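Local coordinates for periplasmic beta-glucosidase (Pseudomonas aeruginosa, PDB 6R5T), which probably hydrolyses terminal, non-reducing beta-D-glucosyl residues, releasing beta-D-glucose, as a periplasmic glycoside hydrolase of family 3, at residues Y616-L626 / E638-R649; N164-M172 / D323-R333. The protein carries 1 engineered substitution. All coordinates share one frame; numbering follows the deposited sequence.

Interaction 1 of 2, residues Y616-L626 / E638-R649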
loop_
_atom_site.group_PDB
_atom_site.type_symbol
_atom_site.label_atom_id
_atom_site.label_comp_id
_atom_site.label_asym_id
_atom_site.label_seq_id
_atom_site.Cartn_x
_atom_site.Cartn_y
_atom_site.Cartn_z
ATOM N N TYR A 616 19.700 -23.746 18.502
ATOM C CA TYR A 616 20.113 -24.226 19.830
ATOM C C TYR A 616 21.630 -24.135 19.996
ATOM O O TYR A 616 22.154 -24.426 21.107
ATOM C CB TYR A 616 19.650 -25.662 20.034
ATOM C CG TYR A 616 18.158 -25.891 20.015
ATOM C CD1 TYR A 616 17.239 -24.902 20.334
ATOM C CD2 TYR A 616 17.659 -27.136 19.728
ATOM C CE1 TYR A 616 15.876 -25.148 20.350
ATOM C CE2 TYR A 616 16.305 -27.395 19.701
ATOM C CZ TYR A 616 15.395 -26.408 20.049
ATOM O OH TYR A 616 14.058 -26.656 20.020
ATOM N N THR A 617 22.367 -23.812 18.949
ATOM C CA THR A 617 23.814 -23.520 19.063
ATOM C C THR A 617 24.082 -22.085 18.652
ATOM O O THR A 617 23.158 -21.346 18.318
ATOM C CB THR A 617 24.593 -24.560 18.257
ATOM O OG1 THR A 617 25.927 -24.546 18.734
ATOM C CG2 THR A 617 24.568 -24.299 16.763
ATOM N N GLU A 618 25.328 -21.697 18.716
ATOM C CA GLU A 618 25.762 -20.337 18.309
ATOM C C GLU A 618 26.737 -20.484 17.150
ATOM O O GLU A 618 27.465 -21.495 17.065
ATOM C CB GLU A 618 26.419 -19.560 19.456
ATOM C CG GLU A 618 25.407 -18.909 20.389
ATOM C CD GLU A 618 24.507 -17.805 19.835
ATOM O OE1 GLU A 618 24.727 -17.304 18.703
ATOM O OE2 GLU A 618 23.546 -17.470 20.533
ATOM N N PHE A 619 26.716 -19.510 16.273
ATOM C CA PHE A 619 27.598 -19.486 15.102
ATOM C C PHE A 619 28.419 -18.200 15.105
ATOM O O PHE A 619 28.008 -17.143 15.679
ATOM C CB PHE A 619 26.787 -19.624 13.814
ATOM C CG PHE A 619 26.036 -20.928 13.687
ATOM C CD1 PHE A 619 26.640 -22.054 13.137
ATOM C CD2 PHE A 619 24.715 -21.023 14.105
ATOM C CE1 PHE A 619 25.928 -23.246 13.011
ATOM C CE2 PHE A 619 24.011 -22.201 13.966
ATOM C CZ PHE A 619 24.640 -23.330 13.450
ATOM N N SER A 620 29.594 -18.313 14.519
ATOM C CA SER A 620 30.557 -17.193 14.360
ATOM C C SER A 620 30.947 -17.091 12.896
ATOM O O SER A 620 31.031 -18.117 12.202
ATOM C CB SER A 620 31.773 -17.364 15.222
ATOM O OG SER A 620 31.410 -17.518 16.598
ATOM N N LEU A 621 31.085 -15.872 12.386
ATOM C CA LEU A 621 31.629 -15.615 11.029
ATOM C C LEU A 621 32.941 -14.862 11.197
ATOM O O LEU A 621 33.024 -13.948 12.033
ATOM C CB LEU A 621 30.679 -14.789 10.158
ATOM C CG LEU A 621 29.425 -15.496 9.657
ATOM C CD1 LEU A 621 28.410 -14.542 9.087
ATOM C CD2 LEU A 621 29.802 -16.495 8.599
ATOM N N SER A 622 33.952 -15.277 10.448
ATOM C CA SER A 622 35.229 -14.553 10.362
ATOM C C SER A 622 34.980 -13.297 9.539
ATOM O O SER A 622 33.925 -13.131 8.920
ATOM C CB SER A 622 36.281 -15.429 9.751
ATOM O OG SER A 622 36.044 -15.657 8.364
ATOM N N PRO A 623 35.965 -12.380 9.475
ATOM C CA PRO A 623 35.785 -11.155 8.708
ATOM C C PRO A 623 35.594 -11.480 7.235
ATOM O O PRO A 623 36.227 -12.395 6.699
ATOM C CB PRO A 623 37.110 -10.409 8.931
ATOM C CG PRO A 623 37.633 -10.980 10.207
ATOM C CD PRO A 623 37.276 -12.442 10.160
ATOM N N LEU A 624 34.732 -10.701 6.588
ATOM C CA LEU A 624 34.511 -10.855 5.154
ATOM C C LEU A 624 35.745 -10.368 4.389
ATOM O O LEU A 624 36.254 -9.288 4.716
ATOM C CB LEU A 624 33.305 -9.999 4.778
ATOM C CG LEU A 624 33.002 -9.927 3.292
ATOM C CD1 LEU A 624 32.672 -11.266 2.685
ATOM C CD2 LEU A 624 31.888 -8.931 3.051
ATOM N N ARG A 625 36.168 -11.156 3.427
ATOM C CA ARG A 625 37.312 -10.788 2.556
ATOM C C ARG A 625 36.902 -10.940 1.092
ATOM O O ARG A 625 36.382 -11.990 0.698
ATOM C CB ARG A 625 38.515 -11.645 2.965
ATOM C CG ARG A 625 38.999 -11.380 4.396
ATOM C CD ARG A 625 39.660 -10.009 4.587
ATOM N NE ARG A 625 40.180 -9.692 5.933
ATOM C CZ ARG A 625 39.631 -8.822 6.805
ATOM N NH1 ARG A 625 38.505 -8.179 6.514
ATOM N NH2 ARG A 625 40.201 -8.605 7.988
ATOM N N LEU A 626 37.195 -9.928 0.269
ATOM C CA LEU A 626 36.963 -9.997 -1.181
ATOM C C LEU A 626 38.295 -10.304 -1.881
ATOM O O LEU A 626 39.335 -9.830 -1.391
ATOM C CB LEU A 626 36.403 -8.665 -1.674
ATOM C CG LEU A 626 35.147 -8.171 -0.977
ATOM C CD1 LEU A 626 34.655 -6.880 -1.635
ATOM C CD2 LEU A 626 34.066 -9.240 -1.016
ATOM N N GLU A 638 35.367 -13.159 -5.877
ATOM C CA GLU A 638 35.012 -14.056 -4.738
ATOM C C GLU A 638 34.893 -13.242 -3.444
ATOM O O GLU A 638 35.760 -12.404 -3.144
ATOM C CB GLU A 638 36.033 -15.186 -4.611
ATOM C CG GLU A 638 36.027 -16.135 -5.797
ATOM C CD GLU A 638 37.090 -17.218 -5.707
ATOM O OE1 GLU A 638 37.990 -17.099 -4.835
ATOM O OE2 GLU A 638 36.988 -18.191 -6.482
ATOM N N ALA A 639 33.889 -13.591 -2.636
ATOM C CA ALA A 639 33.677 -13.092 -1.268
ATOM C C ALA A 639 33.817 -14.300 -0.364
ATOM O O ALA A 639 33.057 -15.292 -0.555
ATOM C CB ALA A 639 32.327 -12.454 -1.173
ATOM N N ARG A 640 34.791 -14.244 0.538
ATOM C CA ARG A 640 35.064 -15.390 1.412
ATOM C C ARG A 640 34.809 -15.057 2.863
ATOM O O ARG A 640 35.214 -13.987 3.372
ATOM C CB ARG A 640 36.509 -15.862 1.262
ATOM C CG ARG A 640 36.778 -16.539 -0.067
ATOM C CD ARG A 640 38.185 -17.128 -0.126
ATOM N NE ARG A 640 38.412 -17.588 -1.493
ATOM C CZ ARG A 640 38.848 -18.794 -1.841
ATOM N NH1 ARG A 640 39.199 -19.684 -0.926
ATOM N NH2 ARG A 640 38.980 -19.090 -3.124
ATOM N N VAL A 641 34.215 -16.030 3.543
ATOM C CA VAL A 641 34.017 -15.944 4.991
ATOM C C VAL A 641 34.090 -17.367 5.547
ATOM O O VAL A 641 33.688 -18.300 4.833
ATOM C CB VAL A 641 32.687 -15.241 5.277
ATOM C CG1 VAL A 641 31.484 -16.106 4.892
ATOM C CG2 VAL A 641 32.632 -14.730 6.669
ATOM N N THR A 642 34.581 -17.500 6.764
ATOM C CA THR A 642 34.567 -18.801 7.464
ATOM C C THR A 642 33.429 -18.783 8.469
ATOM O O THR A 642 33.420 -17.903 9.359
ATOM C CB THR A 642 35.917 -19.142 8.099
ATOM O OG1 THR A 642 36.814 -19.168 6.984
ATOM C CG2 THR A 642 35.924 -20.495 8.782
ATOM N N LEU A 643 32.580 -19.800 8.390
ATOM C CA LEU A 643 31.508 -20.038 9.379
ATOM C C LEU A 643 31.979 -21.078 10.385
ATOM O O LEU A 643 32.462 -22.142 9.934
ATOM C CB LEU A 643 30.271 -20.525 8.645
ATOM C CG LEU A 643 29.098 -20.924 9.530
ATOM C CD1 LEU A 643 28.447 -19.719 10.189
ATOM C CD2 LEU A 643 28.077 -21.734 8.741
ATOM N N SER A 644 31.751 -20.834 11.663
ATOM C CA SER A 644 32.086 -21.792 12.751
ATOM C C SER A 644 30.873 -22.037 13.643
ATOM O O SER A 644 30.098 -21.098 13.904
ATOM C CB SER A 644 33.241 -21.271 13.586
ATOM O OG SER A 644 34.319 -20.917 12.756
ATOM N N ASN A 645 30.714 -23.254 14.114
ATOM C CA ASN A 645 29.742 -23.578 15.159
ATOM C C ASN A 645 30.483 -23.400 16.477
ATOM O O ASN A 645 31.393 -24.208 16.789
ATOM C CB ASN A 645 29.201 -24.993 14.965
ATOM C CG ASN A 645 28.145 -25.399 15.956
ATOM O OD1 ASN A 645 28.056 -24.815 17.039
ATOM N ND2 ASN A 645 27.375 -26.426 15.635
ATOM N N SER A 646 30.155 -22.334 17.188
ATOM C CA SER A 646 30.873 -21.974 18.427
ATOM C C SER A 646 30.068 -22.379 19.669
ATOM O O SER A 646 30.427 -21.921 20.783
ATOM C CB SER A 646 31.213 -20.494 18.390
ATOM O OG SER A 646 30.056 -19.722 18.186
ATOM N N GLY A 647 29.032 -23.211 19.527
ATOM C CA GLY A 647 28.204 -23.719 20.628
ATOM C C GLY A 647 28.389 -25.214 20.882
ATOM O O GLY A 647 29.384 -25.804 20.426
ATOM N N LYS A 648 27.409 -25.861 21.485
ATOM C CA LYS A 648 27.553 -27.240 21.978
ATOM C C LYS A 648 26.680 -28.255 21.242
ATOM O O LYS A 648 26.771 -29.453 21.549
ATOM C CB LYS A 648 27.210 -27.250 23.472
ATOM C CG LYS A 648 28.016 -26.275 24.326
ATOM C CD LYS A 648 27.257 -25.811 25.560
ATOM C CE LYS A 648 28.156 -25.081 26.537
ATOM N NZ LYS A 648 27.373 -24.566 27.677
ATOM N N ARG A 649 25.860 -27.841 20.268
ATOM C CA ARG A 649 25.006 -28.788 19.536
ATOM C C ARG A 649 25.280 -28.606 18.058
ATOM O O ARG A 649 25.517 -27.495 17.622
ATOM C CB ARG A 649 23.517 -28.554 19.808
ATOM C CG ARG A 649 23.148 -28.757 21.271
ATOM C CD ARG A 649 21.734 -28.315 21.496
ATOM N NE ARG A 649 21.332 -28.581 22.841
ATOM C CZ ARG A 649 20.786 -29.727 23.254
ATOM N NH1 ARG A 649 20.506 -30.704 22.389
ATOM N NH2 ARG A 649 20.491 -29.855 24.540
HETATM O O HOH W 1 21.263 -25.810 23.635
HETATM O O HOH W 2 24.630 -25.104 22.233
#
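Strand 619-621 runs antiparallel to strand 638-645, with axes 4.7 Å apart at 160°, and the pairing resumes at R625 with R640 after the register slips by one residue. S620 and S644 form a hydrogen-bonded pair, each N donating to the other's O. At the slip, the S622 hydroxyl replaces a backbone carbonyl: S622 OG, between the backbone N and the carbonyl carbon (chi1 70°), accepts from T642 N at 2.8 Å, while S622 N donates to T642 O.

On one face L621 CD2 packs obliquely on L643 CD1 at 3.8 Å and also touches V641 CG2. L626 CD2 rests on A639 CB at 3.7 Å. On the other face S620 OG and S646 OG share a hydrogen bond of 3.0 Å.

At the end of strand 638-645, N645 ties the following turn to T617. N645 OD1 accepts from T617 OG1 at 2.7 Å, with the donor tilted 18° from the carbonyl plane. The same oxygen takes G647 N, an Asx turn. N645 ND2 donates to R649 O at 2.9 Å and to L681 O. One water links Y616 O to R649 NE, another Y616 O to K648 N.

The contact builds the edge of a three-stranded sheet in the fibronectin type III-like domain. Hydroxyl and amide groups bind where the regular pairing breaks or ends, and the N645 amide, bonded at both its ends, is fixed in its rotation.

Interaction 2 of 2, residues N164-M172 / D323-R333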
loop_
_atom_site.group_PDB
_atom_site.type_symbol
_atom_site.label_atom_id
_atom_site.label_comp_id
_atom_site.label_asym_id
_atom_site.label_seq_id
_atom_site.Cartn_x
_atom_site.Cartn_y
_atom_site.Cartn_z
ATOM N N ASN A 164 12.617 -35.716 -18.581
ATOM C CA ASN A 164 11.724 -36.018 -19.724
ATOM C C ASN A 164 10.266 -35.876 -19.294
ATOM O O ASN A 164 9.809 -36.619 -18.393
ATOM C CB ASN A 164 12.079 -37.408 -20.253
ATOM C CG ASN A 164 11.261 -37.837 -21.450
ATOM O OD1 ASN A 164 10.340 -37.158 -21.890
ATOM N ND2 ASN A 164 11.580 -39.019 -21.952
ATOM N N LEU A 165 9.568 -34.944 -19.932
ATOM C CA LEU A 165 8.138 -34.676 -19.641
ATOM C C LEU A 165 7.263 -35.881 -19.978
ATOM O O LEU A 165 6.146 -35.927 -19.474
ATOM C CB LEU A 165 7.642 -33.430 -20.376
ATOM C CG LEU A 165 7.781 -32.131 -19.609
ATOM C CD1 LEU A 165 7.491 -30.945 -20.509
ATOM C CD2 LEU A 165 6.875 -32.138 -18.396
ATOM N N ALA A 166 7.757 -36.869 -20.754
ATOM C CA ALA A 166 6.970 -38.064 -21.088
ATOM C C ALA A 166 7.171 -39.152 -20.012
ATOM O O ALA A 166 6.411 -40.151 -19.989
ATOM C CB ALA A 166 7.344 -38.537 -22.474
ATOM N N ALA A 167 8.094 -38.960 -19.072
ATOM C CA ALA A 167 8.315 -39.983 -18.033
ATOM C C ALA A 167 7.053 -40.144 -17.229
ATOM O O ALA A 167 6.388 -39.147 -16.893
ATOM C CB ALA A 167 9.467 -39.651 -17.112
ATOM N N PRO A 168 6.708 -41.378 -16.831
ATOM C CA PRO A 168 5.513 -41.598 -16.054
ATOM C C PRO A 168 5.574 -41.031 -14.633
ATOM O O PRO A 168 4.560 -41.022 -14.028
ATOM C CB PRO A 168 5.355 -43.123 -15.947
ATOM C CG PRO A 168 6.422 -43.720 -16.835
ATOM C CD PRO A 168 7.404 -42.636 -17.184
ATOM N N ASP A 169 6.741 -40.612 -14.141
ATOM C CA ASP A 169 6.801 -39.997 -12.803
ATOM C C ASP A 169 7.058 -38.482 -12.937
ATOM O O ASP A 169 7.460 -37.882 -11.928
ATOM C CB ASP A 169 7.842 -40.697 -11.942
ATOM C CG ASP A 169 9.250 -40.687 -12.497
ATOM O OD1 ASP A 169 9.475 -40.281 -13.678
ATOM O OD2 ASP A 169 10.136 -41.109 -11.740
ATOM N N SER A 170 6.893 -37.913 -14.120
ATOM C CA SER A 170 6.991 -36.454 -14.380
ATOM C C SER A 170 5.578 -35.895 -14.465
ATOM O O SER A 170 4.658 -36.580 -14.946
ATOM C CB SER A 170 7.753 -36.144 -15.639
ATOM O OG SER A 170 9.134 -36.451 -15.507
ATOM N N ILE A 171 5.436 -34.601 -14.165
ATOM C CA ILE A 171 4.239 -33.798 -14.493
ATOM C C ILE A 171 4.739 -32.500 -15.101
ATOM O O ILE A 171 5.868 -32.016 -14.779
ATOM C CB ILE A 171 3.314 -33.543 -13.299
ATOM C CG1 ILE A 171 4.004 -32.666 -12.229
ATOM C CG2 ILE A 171 2.792 -34.857 -12.747
ATOM C CD1 ILE A 171 3.164 -32.398 -11.009
ATOM N N MET A 172 3.889 -31.860 -15.879
ATOM C CA MET A 172 4.192 -30.530 -16.432
ATOM C C MET A 172 3.877 -29.466 -15.374
ATOM O O MET A 172 2.886 -29.590 -14.646
ATOM C CB MET A 172 3.334 -30.249 -17.668
ATOM C CG MET A 172 3.567 -28.901 -18.242
ATOM S SD MET A 172 2.752 -28.662 -19.882
ATOM C CE MET A 172 3.745 -29.784 -20.866
ATOM N N ASP A 323 4.586 -33.390 -25.632
ATOM C CA ASP A 323 5.721 -33.407 -24.684
ATOM C C ASP A 323 5.402 -34.320 -23.492
ATOM O O ASP A 323 6.361 -34.942 -22.980
ATOM C CB ASP A 323 6.094 -32.007 -24.227
ATOM C CG ASP A 323 6.734 -31.168 -25.303
ATOM O OD1 ASP A 323 7.111 -31.738 -26.409
ATOM O OD2 ASP A 323 6.803 -29.919 -25.087
ATOM N N LEU A 324 4.138 -34.404 -23.085
ATOM C CA LEU A 324 3.706 -35.256 -21.960
ATOM C C LEU A 324 3.678 -36.753 -22.328
ATOM O O LEU A 324 3.448 -37.584 -21.458
ATOM C CB LEU A 324 2.353 -34.765 -21.481
ATOM C CG LEU A 324 2.472 -33.536 -20.586
ATOM C CD1 LEU A 324 1.138 -32.876 -20.419
ATOM C CD2 LEU A 324 3.022 -33.956 -19.246
ATOM N N GLY A 325 3.882 -37.062 -23.598
ATOM C CA GLY A 325 3.944 -38.450 -24.088
ATOM C C GLY A 325 2.580 -39.002 -24.429
ATOM O O GLY A 325 2.462 -40.227 -24.612
ATOM N N LEU A 326 1.534 -38.181 -24.422
ATOM C CA LEU A 326 0.146 -38.674 -24.476
ATOM C C LEU A 326 -0.217 -39.142 -25.888
ATOM O O LEU A 326 -1.132 -39.934 -25.987
ATOM C CB LEU A 326 -0.806 -37.621 -23.914
ATOM C CG LEU A 326 -0.605 -37.350 -22.420
ATOM C CD1 LEU A 326 -1.358 -36.071 -22.031
ATOM C CD2 LEU A 326 -1.094 -38.506 -21.547
ATOM N N PHE A 327 0.449 -38.664 -26.911
ATOM C CA PHE A 327 0.196 -39.203 -28.281
ATOM C C PHE A 327 0.882 -40.563 -28.423
ATOM O O PHE A 327 0.379 -41.393 -29.180
ATOM C CB PHE A 327 0.644 -38.260 -29.370
ATOM C CG PHE A 327 -0.248 -37.070 -29.526
ATOM C CD1 PHE A 327 -1.524 -37.234 -30.036
ATOM C CD2 PHE A 327 0.146 -35.816 -29.116
ATOM C CE1 PHE A 327 -2.390 -36.165 -30.177
ATOM C CE2 PHE A 327 -0.696 -34.737 -29.296
ATOM C CZ PHE A 327 -1.978 -34.907 -29.779
ATOM N N ALA A 328 1.950 -40.826 -27.676
ATOM C CA ALA A 328 2.658 -42.129 -27.741
ATOM C C ALA A 328 1.894 -43.164 -26.925
ATOM O O ALA A 328 1.772 -44.324 -27.350
ATOM C CB ALA A 328 4.080 -41.945 -27.276
ATOM N N ASP A 329 1.361 -42.770 -25.759
ATOM C CA ASP A 329 0.521 -43.650 -24.935
ATOM C C ASP A 329 -0.307 -42.783 -24.007
ATOM O O ASP A 329 0.212 -42.286 -22.999
ATOM C CB ASP A 329 1.362 -44.645 -24.131
ATOM C CG ASP A 329 0.561 -45.576 -23.222
ATOM O OD1 ASP A 329 -0.695 -45.622 -23.323
ATOM O OD2 ASP A 329 1.219 -46.234 -22.385
ATOM N N PRO A 330 -1.613 -42.661 -24.291
ATOM C CA PRO A 330 -2.531 -41.869 -23.476
ATOM C C PRO A 330 -2.660 -42.423 -22.056
ATOM O O PRO A 330 -3.195 -41.695 -21.172
ATOM C CB PRO A 330 -3.876 -41.900 -24.189
ATOM C CG PRO A 330 -3.705 -42.801 -25.387
ATOM C CD PRO A 330 -2.269 -43.235 -25.479
ATOM N N TYR A 331 -2.246 -43.693 -21.847
ATOM C CA TYR A 331 -2.361 -44.377 -20.536
ATOM C C TYR A 331 -1.008 -44.497 -19.838
ATOM O O TYR A 331 -0.910 -45.272 -18.871
ATOM C CB TYR A 331 -3.051 -45.744 -20.686
ATOM C CG TYR A 331 -4.462 -45.646 -21.206
ATOM C CD1 TYR A 331 -5.528 -45.411 -20.367
ATOM C CD2 TYR A 331 -4.715 -45.696 -22.567
ATOM C CE1 TYR A 331 -6.825 -45.308 -20.835
ATOM C CE2 TYR A 331 -6.001 -45.565 -23.067
ATOM C CZ TYR A 331 -7.061 -45.379 -22.202
ATOM O OH TYR A 331 -8.333 -45.256 -22.661
ATOM N N ARG A 332 -0.014 -43.718 -20.236
ATOM C CA ARG A 332 1.363 -43.895 -19.698
ATOM C C ARG A 332 1.427 -43.600 -18.197
ATOM O O ARG A 332 2.295 -44.201 -17.530
ATOM C CB ARG A 332 2.357 -43.058 -20.479
ATOM C CG ARG A 332 2.157 -41.547 -20.360
ATOM C CD ARG A 332 2.881 -40.767 -21.427
ATOM N NE ARG A 332 4.288 -41.103 -21.476
ATOM C CZ ARG A 332 4.890 -41.894 -22.380
ATOM N NH1 ARG A 332 4.232 -42.369 -23.415
ATOM N NH2 ARG A 332 6.169 -42.145 -22.278
ATOM N N ARG A 333 0.519 -42.777 -17.650
ATOM C CA ARG A 333 0.477 -42.516 -16.187
ATOM C C ARG A 333 -0.662 -43.295 -15.524
ATOM O O ARG A 333 -0.969 -43.029 -14.359
ATOM C CB ARG A 333 0.359 -40.996 -15.959
ATOM C CG ARG A 333 1.576 -40.247 -16.458
ATOM C CD ARG A 333 1.474 -38.737 -16.136
ATOM N NE ARG A 333 2.706 -38.141 -16.548
ATOM C CZ ARG A 333 3.043 -37.800 -17.795
ATOM N NH1 ARG A 333 2.156 -37.775 -18.772
ATOM N NH2 ARG A 333 4.250 -37.368 -18.019
HETATM O O HOH W 3 8.782 -35.019 -24.024
#
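A Schellman motif at G325 follows helix 307-323, and its exit loop meets the loop leading into strand 172-178 of the TIM-barrel-like domain. R332 binds A166 O, and R333 binds S170 O and, weakly, L165 O.

R332 approaches A166 O side-on. R332 NE donates to A166 O at 2.8 Å, in the carbonyl plane and on a lone pair. R332 NH2 reaches A166 O at 3.0 Å from above that plane. The R332 chain bends at chi3 (-54°), which turns this edge of the guanidinium to A166.

R333 is extended from CG to NE and passes alongside P168. R333 NE donates to S170 O at 3.0 Å, nearly in line with the C=O bond. R333 NH1 turns back to L324 O, on a lone pair at 3.0 Å, and forms a salt bridge with D120.

L324 gives the contact an apolar side. M172 CE meets L324 CG at 4.0 Å, the two side chains crossing at about a right angle. L165 CD2 lies 4.3 Å from L324 CD2. A water donates to D323 O and, weakly, to N164 OD1.

A166 O and S170 O of one loop and L324 O of the other thus accept from R332 or R333, and L165 O only weakly. The R333 guanidinium is held by bonds to both loops and by D120, which would probably balance its charge.

In the fold
Interactions 1 and 2 lie in different domains and do not touch. Their centres are 46 Å apart and their nearest atoms about 32 Å. They follow one another in the chain, interaction 2 closing before interaction 1 opens. Interaction 2 joins the loop leading into strand 172-178 to the loop that follows helix 307-323. That strand carries the glycan-pocket residues K176 and H177. Interaction 2 is not part of the pocket itself: the M172 side chain is about 13 Å from a bound beta-D-glucopyranose. Interaction 1 belongs to the C-terminal fibronectin type III-like domain, which also holds the magnesium site at D661 and V663, but it lies away from that site and from the pocket.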